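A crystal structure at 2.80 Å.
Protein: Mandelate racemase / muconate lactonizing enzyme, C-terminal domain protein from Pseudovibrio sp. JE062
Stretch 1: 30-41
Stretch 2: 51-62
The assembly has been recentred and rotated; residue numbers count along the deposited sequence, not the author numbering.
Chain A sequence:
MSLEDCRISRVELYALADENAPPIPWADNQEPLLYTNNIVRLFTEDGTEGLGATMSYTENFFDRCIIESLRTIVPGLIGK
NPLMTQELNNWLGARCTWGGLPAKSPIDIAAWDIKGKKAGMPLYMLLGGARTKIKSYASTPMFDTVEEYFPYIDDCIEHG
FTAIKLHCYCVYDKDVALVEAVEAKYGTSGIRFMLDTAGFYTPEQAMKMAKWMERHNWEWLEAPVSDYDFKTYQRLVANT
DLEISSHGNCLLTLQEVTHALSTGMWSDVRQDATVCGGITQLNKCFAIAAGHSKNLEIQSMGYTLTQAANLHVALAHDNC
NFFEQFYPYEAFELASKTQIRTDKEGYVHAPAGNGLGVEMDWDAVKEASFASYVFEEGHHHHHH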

ATOM      1  N   GLN A  30      21.094 -29.981 -21.497  1.00127.06           N
ATOM      2  CA  GLN A  30      20.701 -30.787 -20.345  1.00114.46           C
ATOM      3  C   GLN A  30      20.359 -32.161 -20.883  1.00102.13           C
ATOM      4  O   GLN A  30      19.753 -32.277 -21.945  1.00112.23           O
ATOM      5  CB  GLN A  30      19.502 -30.189 -19.606  1.00108.12           C
ATOM      6  CG  GLN A  30      19.868 -29.262 -18.455  1.00102.30           C
ATOM      7  CD  GLN A  30      20.066 -27.820 -18.886  1.00104.05           C
ATOM      8  OE1 GLN A  30      19.842 -26.892 -18.107  1.00 98.49           O
ATOM      9  NE2 GLN A  30      20.482 -27.622 -20.130  1.00102.71           N
ATOM     10  N   GLU A  31      20.752 -33.200 -20.153  1.00 95.40           N
ATOM     11  CA  GLU A  31      20.643 -34.576 -20.643  1.00 92.74           C
ATOM     12  C   GLU A  31      19.248 -34.892 -21.186  1.00 88.92           C
ATOM     13  O   GLU A  31      18.260 -34.310 -20.742  1.00 94.69           O
ATOM     14  CB  GLU A  31      21.014 -35.565 -19.534  1.00 92.69           C
ATOM     15  CG  GLU A  31      22.376 -35.304 -18.914  1.00 89.08           C
ATOM     16  CD  GLU A  31      23.447 -35.071 -19.957  1.00 90.98           C
ATOM     17  OE1 GLU A  31      23.597 -35.926 -20.854  1.00 96.31           O
ATOM     18  OE2 GLU A  31      24.137 -34.034 -19.880  1.00 94.91           O
ATOM     19  N   PRO A  32      19.166 -35.819 -22.156  1.00 88.79           N
ATOM     20  CA  PRO A  32      17.889 -36.163 -22.797  1.00 85.49           C
ATOM     21  C   PRO A  32      16.907 -36.808 -21.829  1.00 79.02           C
ATOM     22  O   PRO A  32      17.257 -37.776 -21.155  1.00 81.64           O
ATOM     23  CB  PRO A  32      18.296 -37.162 -23.886  1.00 86.91           C
ATOM     24  CG  PRO A  32      19.592 -37.733 -23.416  1.00 89.20           C
ATOM     25  CD  PRO A  32      20.284 -36.622 -22.684  1.00 86.60           C
ATOM     26  N   LEU A  33      15.688 -36.280 -21.765  1.00 72.97           N
ATOM     27  CA  LEU A  33      14.694 -36.785 -20.824  1.00 75.16           C
ATOM     28  C   LEU A  33      14.031 -38.060 -21.327  1.00 81.10           C
ATOM     29  O   LEU A  33      13.583 -38.131 -22.473  1.00 86.15           O
ATOM     30  CB  LEU A  33      13.612 -35.738 -20.565  1.00 74.31           C
ATOM     31  CG  LEU A  33      14.059 -34.423 -19.931  1.00 76.69           C
ATOM     32  CD1 LEU A  33      12.890 -33.448 -19.893  1.00 75.99           C
ATOM     33  CD2 LEU A  33      14.630 -34.642 -18.536  1.00 76.03           C
ATOM     34  N   LEU A  34      13.971 -39.058 -20.450  1.00 82.68           N
ATOM     35  CA  LEU A  34      13.235 -40.290 -20.708  1.00 79.69           C
ATOM     36  C   LEU A  34      11.820 -40.156 -20.159  1.00 80.40           C
ATOM     37  O   LEU A  34      11.626 -39.952 -18.960  1.00 82.44           O
ATOM     38  CB  LEU A  34      13.932 -41.479 -20.048  1.00 80.00           C
ATOM     39  CG  LEU A  34      15.081 -42.158 -20.804  1.00 79.84           C
ATOM     40  CD1 LEU A  34      16.007 -41.149 -21.462  1.00 82.33           C
ATOM     41  CD2 LEU A  34      15.857 -43.054 -19.855  1.00 80.29           C
ATOM     42  N   TYR A  35      10.833 -40.282 -21.039  1.00 83.66           N
ATOM     43  CA  TYR A  35       9.439 -40.095 -20.655  1.00 76.87           C
ATOM     44  C   TYR A  35       8.787 -41.388 -20.180  1.00 70.38           C
ATOM     45  O   TYR A  35       8.844 -42.412 -20.854  1.00 71.64           O
ATOM     46  CB  TYR A  35       8.653 -39.454 -21.805  1.00 75.74           C
ATOM     47  CG  TYR A  35       8.857 -37.964 -21.827  1.00 77.10           C
ATOM     48  CD1 TYR A  35      10.101 -37.420 -22.126  1.00 86.44           C
ATOM     49  CD2 TYR A  35       7.830 -37.098 -21.496  1.00 79.50           C
ATOM     50  CE1 TYR A  35      10.306 -36.051 -22.119  1.00 85.75           C
ATOM     51  CE2 TYR A  35       8.027 -35.729 -21.486  1.00 88.48           C
ATOM     52  CZ  TYR A  35       9.268 -35.212 -21.798  1.00 82.40           C
ATOM     53  OH  TYR A  35       9.462 -33.854 -21.789  1.00 85.57           O
ATOM     54  N   THR A  36       8.194 -41.316 -18.992  1.00 67.19           N
ATOM     55  CA  THR A  36       7.461 -42.415 -18.393  1.00 64.00           C
ATOM     56  C   THR A  36       6.028 -41.982 -18.172  1.00 68.63           C
ATOM     57  O   THR A  36       5.772 -40.824 -17.819  1.00 62.37           O
ATOM     58  CB  THR A  36       8.021 -42.772 -17.015  1.00 63.46           C
ATOM     59  OG1 THR A  36       9.409 -43.091 -17.127  1.00 70.60           O
ATOM     60  CG2 THR A  36       7.275 -43.948 -16.429  1.00 65.70           C
ATOM     61  N   ASN A  37       5.097 -42.908 -18.374  1.00 70.15           N
ATOM     62  CA  ASN A  37       3.695 -42.662 -18.071  1.00 71.32           C
ATOM     63  C   ASN A  37       3.275 -43.532 -16.891  1.00 77.02           C
ATOM     64  O   ASN A  37       3.601 -44.719 -16.845  1.00 86.42           O
ATOM     65  CB  ASN A  37       2.828 -42.964 -19.290  1.00 74.20           C
ATOM     66  CG  ASN A  37       1.432 -42.375 -19.184  1.00 75.57           C
ATOM     67  OD1 ASN A  37       1.039 -41.848 -18.146  1.00 81.00           O
ATOM     68  ND2 ASN A  37       0.672 -42.467 -20.267  1.00 76.67           N
ATOM     69  N   ASN A  38       2.567 -42.936 -15.934  1.00 75.41           N
ATOM     70  CA  ASN A  38       2.077 -43.660 -14.767  1.00 72.46           C
ATOM     71  C   ASN A  38       0.567 -43.787 -14.822  1.00 74.04           C
ATOM     72  O   ASN A  38      -0.143 -42.788 -14.819  1.00 74.51           O
ATOM     73  CB  ASN A  38       2.481 -42.932 -13.492  1.00 72.39           C
ATOM     74  CG  ASN A  38       3.974 -42.706 -13.407  1.00 75.84           C
ATOM     75  OD1 ASN A  38       4.743 -43.645 -13.201  1.00 86.54           O
ATOM     76  ND2 ASN A  38       4.395 -41.456 -13.567  1.00 72.92           N
ATOM     77  N   ILE A  39       0.068 -45.016 -14.872  1.00 76.45           N
ATOM     78  CA  ILE A  39      -1.365 -45.224 -14.996  1.00 77.85           C
ATOM     79  C   ILE A  39      -1.962 -45.881 -13.760  1.00 82.61           C
ATOM     80  O   ILE A  39      -1.454 -46.892 -13.272  1.00 82.94           O
ATOM     81  CB  ILE A  39      -1.702 -46.081 -16.225  1.00 79.04           C
ATOM     82  CG1 ILE A  39      -1.444 -45.286 -17.504  1.00 80.65           C
ATOM     83  CG2 ILE A  39      -3.154 -46.526 -16.174  1.00 79.53           C
ATOM     84  CD1 ILE A  39      -1.612 -46.091 -18.776  1.00 82.63           C
ATOM     85  N   VAL A  40      -3.042 -45.283 -13.264  1.00 85.91           N
ATOM     86  CA  VAL A  40      -3.841 -45.863 -12.196  1.00 87.09           C
ATOM     87  C   VAL A  40      -5.156 -46.358 -12.777  1.00 91.83           C
ATOM     88  O   VAL A  40      -5.925 -45.571 -13.331  1.00 91.70           O
ATOM     89  CB  VAL A  40      -4.170 -44.830 -11.104  1.00 87.13           C
ATOM     90  CG1 VAL A  40      -5.090 -45.442 -10.060  1.00 92.04           C
ATOM     91  CG2 VAL A  40      -2.899 -44.307 -10.456  1.00 87.76           C
ATOM     92  N   ARG A  41      -5.410 -47.660 -12.658  1.00 92.46           N
ATOM     93  CA  ARG A  41      -6.673 -48.230 -13.105  1.00 95.27           C
ATOM     94  C   ARG A  41      -7.487 -48.715 -11.908  1.00 96.07           C
ATOM     95  O   ARG A  41      -7.086 -49.650 -11.218  1.00104.44           O
ATOM     96  CB  ARG A  41      -6.437 -49.392 -14.074  1.00100.88           C
ATOM     97  CG  ARG A  41      -7.545 -49.534 -15.107  1.00101.20           C
ATOM     98  CD  ARG A  41      -8.016 -50.964 -15.273  1.00102.10           C
ATOM     99  NE  ARG A  41      -7.127 -51.766 -16.109  1.00101.85           N
ATOM    100  CZ  ARG A  41      -7.512 -52.846 -16.784  1.00 99.17           C
ATOM    101  NH1 ARG A  41      -8.774 -53.253 -16.734  1.00100.45           N
ATOM    102  NH2 ARG A  41      -6.640 -53.518 -17.518  1.00101.22           N
TER
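Stretch 2 51-62: LGATMSYTENFF

Stretch 2 lies beside stretch 1 as its antiparallel neighbour in a β-sheet. Residues 34-41 of stretch 1 are strand, and residues 51-58 of stretch 2 run back along them. The angle between the two N-to-C directions is 159°, and the axes approach to 4.6 Å. Backbone torsions are extended throughout the paired region, with phi from -89° to -163° and psi from 110° upward. At Asn-60 the chain changes course, with phi 63° and psi -57°, and Phe-61 N donates a very short hydrogen bond of 2.4 Å to Glu-59 O.

The register is regular, and paired residue numbers sum to 92. Leu-34/Thr-58, Thr-36/Ser-56, Asn-38/Thr-54 and Val-40/Gly-52 are the hydrogen-bonded pairs. Each forms two backbone bonds. Leu-34 N to Thr-58 O is 2.8 Å, and Thr-58 N to Leu-34 O is 3.2 Å. Thr-36 N to Ser-56 O is 3.0 Å, and the return bond from Ser-56 N to Thr-36 O is 2.9 Å. Asn-38 N reaches Thr-54 O at 2.9 Å, with Thr-54 N to Asn-38 O at 3.0 Å. Val-40 N to Gly-52 O is 2.9 Å, and Gly-52 N to Val-40 O is 3.0 Å. The alternate pairs have no such bonds and their CA atoms come closer, down to 4.4 Å between Ile-39 CA and Ala-53 CA. Here CA-H...O contacts add to the ladder; the shortest joins Ala-53 CA to Asn-38 O at 3.0 Å.

Side chains alternate between the two faces of the sheet. One face carries Leu-34, Thr-36, Asn-38 and Val-40, with Ser-56, Thr-54 and Thr-58. The end of the Asn-38 side chain comes nearer the partner strand. Its ND2 donates to Ser-56 OG at 2.7 Å and to Thr-54 O at 2.9 Å, so Thr-54 O accepts from both the backbone and the side chain of Asn-38. Gly-52 leaves Val-40 without a side chain opposite it. Near the end of stretch 2, the chain brings Phe-62 back against stretch 1. Thr-36 OG1 lies at the edge of its ring and is 3.4 Å from Phe-62 CB. Leu-34 CB is 3.9 Å from Phe-62 CE1. Thr-58 OG1 donates to Phe-61 O at 2.5 Å, tying the turn to the strand.

The other face carries Tyr-35, Asn-37, Ile-39 and Arg-41 with Tyr-57, Met-55, Ala-53 and Leu-51. Tyr-35 meets two residues of stretch 2 here. Tyr-57 CB sits over one face of its ring, 4.0 Å from Tyr-35 CZ, in a CH-pi contact. Met-55, a selenomethionine, lies at the ring edge, with its CE 3.7 Å from Tyr-35 CE2. The small Ala-53 receives Ile-39: Ile-39 CG1 is 4.1 Å from Ala-53 CB. Asn-37 OD1 also approaches Ala-53 CB, at 3.6 Å. Arg-41 CG comes within 3.3 Å of Leu-51 CD2, a close approach for two carbon atoms.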

ATOM      1  N   LEU A  51      -9.810 -44.731 -15.207  1.00 84.68           N
ATOM      2  CA  LEU A  51      -8.430 -44.528 -15.632  1.00 84.66           C
ATOM      3  C   LEU A  51      -7.943 -43.121 -15.313  1.00 84.93           C
ATOM      4  O   LEU A  51      -8.641 -42.134 -15.556  1.00 83.40           O
ATOM      5  CB  LEU A  51      -8.284 -44.761 -17.134  1.00 86.06           C
ATOM      6  CG  LEU A  51      -9.073 -45.914 -17.748  1.00 89.22           C
ATOM      7  CD1 LEU A  51      -8.746 -46.006 -19.231  1.00 88.35           C
ATOM      8  CD2 LEU A  51      -8.777 -47.222 -17.034  1.00 90.45           C
ATOM      9  N   GLY A  52      -6.730 -43.047 -14.774  1.00 86.11           N
ATOM     10  CA  GLY A  52      -6.045 -41.782 -14.547  1.00 82.26           C
ATOM     11  C   GLY A  52      -4.575 -41.988 -14.834  1.00 78.70           C
ATOM     12  O   GLY A  52      -4.114 -43.125 -14.897  1.00 78.89           O
ATOM     13  N   ALA A  53      -3.837 -40.897 -15.010  1.00 76.29           N
ATOM     14  CA  ALA A  53      -2.435 -40.994 -15.391  1.00 73.90           C
ATOM     15  C   ALA A  53      -1.681 -39.703 -15.130  1.00 74.24           C
ATOM     16  O   ALA A  53      -2.228 -38.613 -15.285  1.00 84.75           O
ATOM     17  CB  ALA A  53      -2.323 -41.355 -16.862  1.00 74.98           C
ATOM     18  N   THR A  54      -0.421 -39.833 -14.734  1.00 68.86           N
ATOM     19  CA  THR A  54       0.469 -38.688 -14.659  1.00 69.82           C
ATOM     20  C   THR A  54       1.832 -39.048 -15.244  1.00 72.82           C
ATOM     21  O   THR A  54       2.292 -40.188 -15.155  1.00 67.40           O
ATOM     22  CB  THR A  54       0.643 -38.167 -13.219  1.00 69.27           C
ATOM     23  OG1 THR A  54       1.249 -36.869 -13.256  1.00 62.32           O
ATOM     24  CG2 THR A  54       1.515 -39.111 -12.399  1.00 71.12           C
HETATM   25  N   MSE A  55       2.474 -38.047 -15.830  1.00 74.82           N
HETATM   26  CA  MSE A  55       3.683 -38.248 -16.597  1.00 75.54           C
HETATM   27  C   MSE A  55       4.889 -37.898 -15.784  1.00 78.87           C
HETATM   28  O   MSE A  55       4.863 -36.942 -15.013  1.00 85.44           O
HETATM   29  CB  MSE A  55       3.556 -37.296 -17.772  1.00 79.14           C
HETATM   30  CG  MSE A  55       4.520 -37.644 -18.886  1.00 90.54           C
HETATM   31 SE   MSE A  55       4.393 -36.248 -20.263  1.00106.56          SE
HETATM   32  CE  MSE A  55       5.215 -34.734 -19.303  1.00 88.39           C
ATOM     33  N   SER A  56       5.954 -38.680 -15.939  1.00 78.06           N
ATOM     34  CA  SER A  56       7.244 -38.358 -15.338  1.00 72.78           C
ATOM     35  C   SER A  56       8.266 -38.133 -16.445  1.00 72.45           C
ATOM     36  O   SER A  56       8.145 -38.692 -17.533  1.00 76.02           O
ATOM     37  CB  SER A  56       7.726 -39.496 -14.437  1.00 73.95           C
ATOM     38  OG  SER A  56       6.693 -39.967 -13.596  1.00 78.91           O
ATOM     39  N   TYR A  57       9.275 -37.317 -16.167  1.00 69.85           N
ATOM     40  CA  TYR A  57      10.389 -37.143 -17.093  1.00 68.14           C
ATOM     41  C   TYR A  57      11.694 -37.137 -16.308  1.00 69.57           C
ATOM     42  O   TYR A  57      11.978 -36.202 -15.563  1.00 75.06           O
ATOM     43  CB  TYR A  57      10.225 -35.861 -17.918  1.00 67.65           C
ATOM     44  CG  TYR A  57       9.446 -34.780 -17.213  1.00 66.92           C
ATOM     45  CD1 TYR A  57       8.064 -34.728 -17.302  1.00 64.11           C
ATOM     46  CD2 TYR A  57      10.090 -33.817 -16.451  1.00 69.21           C
ATOM     47  CE1 TYR A  57       7.345 -33.748 -16.650  1.00 69.57           C
ATOM     48  CE2 TYR A  57       9.380 -32.831 -15.793  1.00 73.00           C
ATOM     49  CZ  TYR A  57       8.007 -32.799 -15.895  1.00 72.33           C
ATOM     50  OH  TYR A  57       7.297 -31.815 -15.243  1.00 73.94           O
ATOM     51  N   THR A  58      12.480 -38.196 -16.478  1.00 72.62           N
ATOM     52  CA  THR A  58      13.700 -38.402 -15.706  1.00 69.64           C
ATOM     53  C   THR A  58      14.897 -38.610 -16.618  1.00 69.39           C
ATOM     54  O   THR A  58      14.746 -38.716 -17.828  1.00 76.99           O
ATOM     55  CB  THR A  58      13.558 -39.636 -14.807  1.00 69.33           C
ATOM     56  OG1 THR A  58      13.181 -40.767 -15.606  1.00 65.58           O
ATOM     57  CG2 THR A  58      12.499 -39.388 -13.743  1.00 67.31           C
ATOM     58  N   GLU A  59      16.086 -38.660 -16.032  1.00 69.61           N
ATOM     59  CA  GLU A  59      17.298 -38.964 -16.785  1.00 70.33           C
ATOM     60  C   GLU A  59      17.791 -40.375 -16.469  1.00 73.40           C
ATOM     61  O   GLU A  59      17.317 -41.012 -15.524  1.00 72.24           O
ATOM     62  CB  GLU A  59      18.391 -37.952 -16.460  1.00 71.01           C
ATOM     63  CG  GLU A  59      18.064 -36.533 -16.892  1.00 71.85           C
ATOM     64  CD  GLU A  59      19.107 -35.534 -16.437  1.00 70.69           C
ATOM     65  OE1 GLU A  59      19.908 -35.891 -15.552  1.00 72.69           O
ATOM     66  OE2 GLU A  59      19.124 -34.395 -16.957  1.00 71.01           O
ATOM     67  N   ASN A  60      18.735 -40.862 -17.273  1.00 71.01           N
ATOM     68  CA  ASN A  60      19.358 -42.166 -17.049  1.00 68.25           C
ATOM     69  C   ASN A  60      18.382 -43.342 -17.133  1.00 68.36           C
ATOM     70  O   ASN A  60      18.588 -44.264 -17.919  1.00 69.75           O
ATOM     71  CB  ASN A  60      20.071 -42.182 -15.698  1.00 68.87           C
ATOM     72  CG  ASN A  60      20.962 -40.974 -15.499  1.00 73.12           C
ATOM     73  OD1 ASN A  60      21.724 -40.597 -16.387  1.00 78.66           O
ATOM     74  ND2 ASN A  60      20.868 -40.357 -14.331  1.00 75.76           N
ATOM     75  N   PHE A  61      17.332 -43.326 -16.320  1.00 67.51           N
ATOM     76  CA  PHE A  61      16.379 -44.429 -16.306  1.00 70.12           C
ATOM     77  C   PHE A  61      14.945 -43.921 -16.348  1.00 68.35           C
ATOM     78  O   PHE A  61      14.678 -42.777 -15.994  1.00 70.37           O
ATOM     79  CB  PHE A  61      16.560 -45.287 -15.048  1.00 70.53           C
ATOM     80  CG  PHE A  61      17.977 -45.715 -14.797  1.00 70.57           C
ATOM     81  CD1 PHE A  61      18.545 -46.745 -15.527  1.00 75.29           C
ATOM     82  CD2 PHE A  61      18.737 -45.098 -13.813  1.00 69.35           C
ATOM     83  CE1 PHE A  61      19.852 -47.141 -15.294  1.00 76.68           C
ATOM     84  CE2 PHE A  61      20.043 -45.488 -13.574  1.00 69.51           C
ATOM     85  CZ  PHE A  61      20.603 -46.509 -14.317  1.00 72.87           C
ATOM     86  N   PHE A  62      14.023 -44.780 -16.777  1.00 69.41           N
ATOM     87  CA  PHE A  62      12.604 -44.506 -16.620  1.00 71.20           C
ATOM     88  C   PHE A  62      12.278 -44.455 -15.132  1.00 76.01           C
ATOM     89  O   PHE A  62      13.019 -44.990 -14.307  1.00 86.47           O
ATOM     90  CB  PHE A  62      11.759 -45.564 -17.317  1.00 73.73           C
ATOM     91  CG  PHE A  62      11.943 -45.592 -18.806  1.00 79.90           C
ATOM     92  CD1 PHE A  62      11.546 -44.511 -19.585  1.00 77.05           C
ATOM     93  CD2 PHE A  62      12.512 -46.699 -19.431  1.00 79.61           C
ATOM     94  CE1 PHE A  62      11.720 -44.530 -20.958  1.00 78.82           C
ATOM     95  CE2 PHE A  62      12.684 -46.723 -20.803  1.00 80.57           C
ATOM     96  CZ  PHE A  62      12.288 -45.637 -21.566  1.00 81.72           C
TER